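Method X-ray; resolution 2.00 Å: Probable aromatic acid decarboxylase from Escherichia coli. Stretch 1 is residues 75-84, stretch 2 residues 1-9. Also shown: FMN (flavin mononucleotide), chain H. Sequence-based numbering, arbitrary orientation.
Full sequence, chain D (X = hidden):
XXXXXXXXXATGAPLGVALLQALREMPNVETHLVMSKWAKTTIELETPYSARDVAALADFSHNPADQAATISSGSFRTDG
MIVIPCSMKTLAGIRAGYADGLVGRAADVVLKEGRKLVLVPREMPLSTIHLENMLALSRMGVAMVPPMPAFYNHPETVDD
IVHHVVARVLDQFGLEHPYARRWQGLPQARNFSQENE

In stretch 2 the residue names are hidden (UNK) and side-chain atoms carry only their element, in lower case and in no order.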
# COMPACT_ATOMS: atom_id res chain seq x y z
N SER D 75 21.76 27.08 1.28
CA SER D 75 21.75 28.50 1.64
C SER D 75 22.00 29.41 0.43
O SER D 75 21.59 30.57 0.43
CB SER D 75 22.74 28.80 2.76
OG SER D 75 24.04 28.32 2.45
N PHE D 76 22.64 28.87 -0.61
CA PHE D 76 22.81 29.60 -1.86
C PHE D 76 21.51 29.57 -2.65
O PHE D 76 21.17 28.55 -3.27
CB PHE D 76 23.97 29.01 -2.68
CG PHE D 76 24.20 29.70 -4.00
CD1 PHE D 76 24.88 30.91 -4.06
CD2 PHE D 76 23.75 29.12 -5.18
CE1 PHE D 76 25.10 31.55 -5.28
CE2 PHE D 76 23.96 29.75 -6.40
CZ PHE D 76 24.64 30.97 -6.46
N ARG D 77 20.78 30.69 -2.62
CA ARG D 77 19.43 30.78 -3.17
C ARG D 77 19.37 30.69 -4.70
O ARG D 77 20.12 31.37 -5.41
CB ARG D 77 18.76 32.08 -2.70
CG ARG D 77 17.28 32.16 -3.03
CD ARG D 77 16.74 33.58 -3.25
NE ARG D 77 17.37 34.27 -4.39
CZ ARG D 77 17.08 34.06 -5.68
NH1 ARG D 77 16.17 33.17 -6.04
NH2 ARG D 77 17.71 34.76 -6.62
N THR D 78 18.49 29.82 -5.18
CA THR D 78 18.10 29.77 -6.59
C THR D 78 16.58 29.68 -6.67
O THR D 78 15.91 29.40 -5.67
CB THR D 78 18.71 28.55 -7.32
OG1 THR D 78 18.07 27.35 -6.84
CG2 THR D 78 20.19 28.36 -6.99
N ASP D 79 16.04 29.90 -7.86
CA ASP D 79 14.61 29.82 -8.07
C ASP D 79 14.18 28.45 -8.56
O ASP D 79 12.99 28.19 -8.71
CB ASP D 79 14.15 30.91 -9.04
CG ASP D 79 14.38 32.29 -8.48
OD1 ASP D 79 13.41 32.88 -7.95
OD2 ASP D 79 15.49 32.84 -8.47
N GLY D 80 15.15 27.57 -8.81
CA GLY D 80 14.84 26.21 -9.23
C GLY D 80 15.85 25.63 -10.18
O GLY D 80 16.94 26.17 -10.35
N MSE D 81 15.46 24.53 -10.83
CA MSE D 81 16.36 23.72 -11.64
C MSE D 81 15.58 23.04 -12.77
O MSE D 81 14.46 22.60 -12.57
CB MSE D 81 17.06 22.67 -10.77
CG MSE D 81 17.98 21.70 -11.52
SE MSE D 81 19.06 20.65 -10.28
CE MSE D 81 20.15 19.71 -11.55
N ILE D 82 16.20 22.98 -13.95
CA ILE D 82 15.68 22.22 -15.08
C ILE D 82 16.73 21.19 -15.48
O ILE D 82 17.90 21.52 -15.60
CB ILE D 82 15.37 23.15 -16.30
CG1 ILE D 82 14.45 24.29 -15.89
CG2 ILE D 82 14.74 22.35 -17.45
CD1 ILE D 82 14.41 25.46 -16.86
N VAL D 83 16.32 19.94 -15.66
CA VAL D 83 17.22 18.94 -16.23
C VAL D 83 16.71 18.60 -17.62
O VAL D 83 15.61 18.06 -17.77
CB VAL D 83 17.32 17.67 -15.34
CG1 VAL D 83 18.40 16.73 -15.87
CG2 VAL D 83 17.60 18.05 -13.88
N ILE D 84 17.52 18.92 -18.64
CA ILE D 84 17.07 18.87 -20.03
C ILE D 84 18.18 18.49 -21.04
O ILE D 84 19.16 19.23 -21.20
CB ILE D 84 16.41 20.23 -20.42
CG1 ILE D 84 15.89 20.20 -21.86
CG2 ILE D 84 17.37 21.43 -20.15
CD1 ILE D 84 15.06 21.43 -22.23
N UNK D 1 16.29 36.30 -10.80
CA UNK D 1 15.99 34.84 -10.99
C UNK D 1 17.25 34.04 -11.31
O UNK D 1 17.93 34.29 -12.31
c UNK D 1 14.92 34.64 -12.08
se UNK D 1 13.04 32.67 -13.22
c UNK D 1 12.20 34.46 -13.46
c UNK D 1 14.83 33.22 -12.64
N UNK D 2 17.55 33.07 -10.45
CA UNK D 2 18.69 32.17 -10.65
C UNK D 2 18.19 30.76 -10.95
O UNK D 2 17.49 30.16 -10.13
c UNK D 2 19.61 32.14 -9.43
c UNK D 2 20.27 33.46 -9.07
n UNK D 2 21.77 33.94 -5.62
c UNK D 2 21.36 34.40 -6.99
c UNK D 2 21.29 33.23 -7.97
N UNK D 3 18.54 30.25 -12.13
CA UNK D 3 18.12 28.91 -12.54
C UNK D 3 19.30 27.99 -12.74
O UNK D 3 20.31 28.38 -13.34
c UNK D 3 15.36 29.62 -15.27
c UNK D 3 17.32 28.96 -13.85
c UNK D 3 15.02 29.01 -12.86
c UNK D 3 15.96 29.66 -13.86
N UNK D 4 19.17 26.77 -12.22
CA UNK D 4 20.12 25.72 -12.51
C UNK D 4 19.63 24.92 -13.72
O UNK D 4 18.45 24.57 -13.81
c UNK D 4 21.39 23.73 -11.59
c UNK D 4 20.70 25.60 -10.04
c UNK D 4 20.33 24.79 -11.29
c UNK D 4 20.59 24.81 -8.73
N UNK D 5 20.55 24.65 -14.64
CA UNK D 5 20.27 23.88 -15.84
C UNK D 5 21.20 22.68 -15.84
O UNK D 5 22.42 22.82 -16.00
c UNK D 5 20.43 24.73 -17.13
c UNK D 5 20.19 23.90 -18.38
c UNK D 5 19.48 25.93 -17.12
N UNK D 6 20.64 21.50 -15.60
CA UNK D 6 21.40 20.27 -15.68
C UNK D 6 21.21 19.70 -17.07
O UNK D 6 20.11 19.76 -17.62
N UNK D 7 22.27 19.17 -17.66
CA UNK D 7 22.14 18.45 -18.92
C UNK D 7 22.68 17.06 -18.75
O UNK D 7 23.66 16.84 -18.03
se UNK D 7 22.87 21.13 -22.19
c UNK D 7 22.44 19.65 -23.41
c UNK D 7 22.84 19.17 -20.07
c UNK D 7 22.15 20.44 -20.51
N UNK D 8 22.06 16.13 -19.45
CA UNK D 8 22.24 14.73 -19.18
C UNK D 8 22.28 13.92 -20.49
O UNK D 8 21.78 14.39 -21.51
c UNK D 8 21.11 14.35 -18.20
c UNK D 8 20.57 13.03 -18.45
o UNK D 8 21.64 14.29 -16.87
N UNK D 9 22.86 12.73 -20.45
CA UNK D 9 23.17 11.95 -21.66
C UNK D 9 22.02 11.20 -22.31
O UNK D 9 22.20 10.08 -22.78
N1 FMN H . 19.52 7.16 -21.79
C2 FMN H . 18.19 7.43 -21.57
O2 FMN H . 17.74 7.20 -20.46
N3 FMN H . 17.41 7.93 -22.59
C4 FMN H . 17.97 8.18 -23.84
O4 FMN H . 17.33 8.86 -24.65
C4A FMN H . 19.33 7.90 -24.05
N5 FMN H . 19.93 8.13 -25.28
C5A FMN H . 21.28 7.86 -25.47
C6 FMN H . 21.88 8.10 -26.71
C7 FMN H . 23.24 7.83 -26.91
C7M FMN H . 23.93 8.44 -28.10
C8 FMN H . 24.01 7.31 -25.85
C8M FMN H . 25.51 7.25 -25.92
C9 FMN H . 23.40 7.08 -24.62
C9A FMN H . 22.04 7.35 -24.42
N10 FMN H . 21.45 7.10 -23.19
C10 FMN H . 20.10 7.38 -23.01
C1' FMN H . 22.18 6.31 -22.14
C2' FMN H . 22.75 7.25 -21.08
O2' FMN H . 23.58 8.21 -21.70
C3' FMN H . 23.48 6.49 -19.97
O3' FMN H . 22.54 5.79 -19.17
C4' FMN H . 24.36 7.39 -19.10
O4' FMN H . 24.90 6.67 -18.00
C5' FMN H . 23.61 8.60 -18.54
O5' FMN H . 24.41 9.26 -17.57
P FMN H . 24.02 10.77 -17.16
O1P FMN H . 24.36 11.66 -18.34
O2P FMN H . 24.84 11.11 -15.94
O3P FMN H . 22.54 10.84 -16.84
O HOH W 1 19.60 35.89 -4.61

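Position 1 carries two carbons, a selenium and a last carbon in an unbranched row; its CA lies 3.3 Å from Asp79 OD2. This is selenomethionine, Met1, and it is exposed.

Position 2 has four carbons in a row ending in nitrogen, and that nitrogen lies 3.1 Å from Arg77 O. It is lysine, Lys2. Asp79 holds its backbone at both N and O: Lys2 N donates to Asp79 OD2 at 2.9 Å, and Lys2 O accepts from Asp79 N at 2.7 Å. The long chain runs back along the loop, where NZ donates to Arg77 O and makes an off-centre cation-pi contact, 4.5 Å from the centroid of the Phe76 ring. NZ also lies 4.3 Å from Arg77 NH2. Around this pair of like charges, water 1 accepts from Lys2 NZ (3.1 Å) and Arg77 NE (2.8 Å), and Arg77 NH1 forms a salt bridge with Asp79 OD2 at 2.5 Å.

Position 3 shows four carbons forked at the second, one tip of the fork 4.4 Å from Asp79 CB: Leu3, the tip being CD2.

Position 4 has four carbons forked at the first, one arm two carbons long; its CB lies 3.9 Å from Met81 CG. This is isoleucine, Ile4. Its CD1 packs 4.0 Å from Thr78 CG2. Its N donates to Gly80 O at 3.0 Å, and its O accepts from Ile82 N at 2.8 Å.

Position 5 is one carbon carrying two, one of which meets Ile84 CG2 at 4.1 Å: Val5, on the sheet face shared with Ile82.

Position 6 has no side-chain atoms; its N donates to Ile82 O at 2.7 Å, and its O accepts from Ile84 N at 2.9 Å. It is Gly6. An ideal CB here would come within 3.2 Å of Met81 CE, a tight fit.

Position 7 has two carbons, a selenium and a last carbon, unbranched; its second carbon lies 3.3 Å from Ile84 O. This is Met7, which points away overall.

Position 8 is a carbon bearing one oxygen and one carbon, the oxygen 4.2 Å from Val83 CG1: Thr8. Its CG2 is 3.4 Å from FMN O3P.

Position 9, bare of side chain, touches nothing on stretch 1: Gly9. Its N donates to FMN O1P at 2.8 Å, and an ideal CB would clash with FMN O2'.

The rule is a parallel ladder with alternating duties. Ile4 and Gly6 use N and O to bond stretch 1, while Ile4 also packs against Met81. The charged cluster around Lys2 fastens the start, and the chain beyond the strand brings Gly9 to the phosphate and ribityl chain of FMN.

Stretch 2 1-9: MKLIVGMTG
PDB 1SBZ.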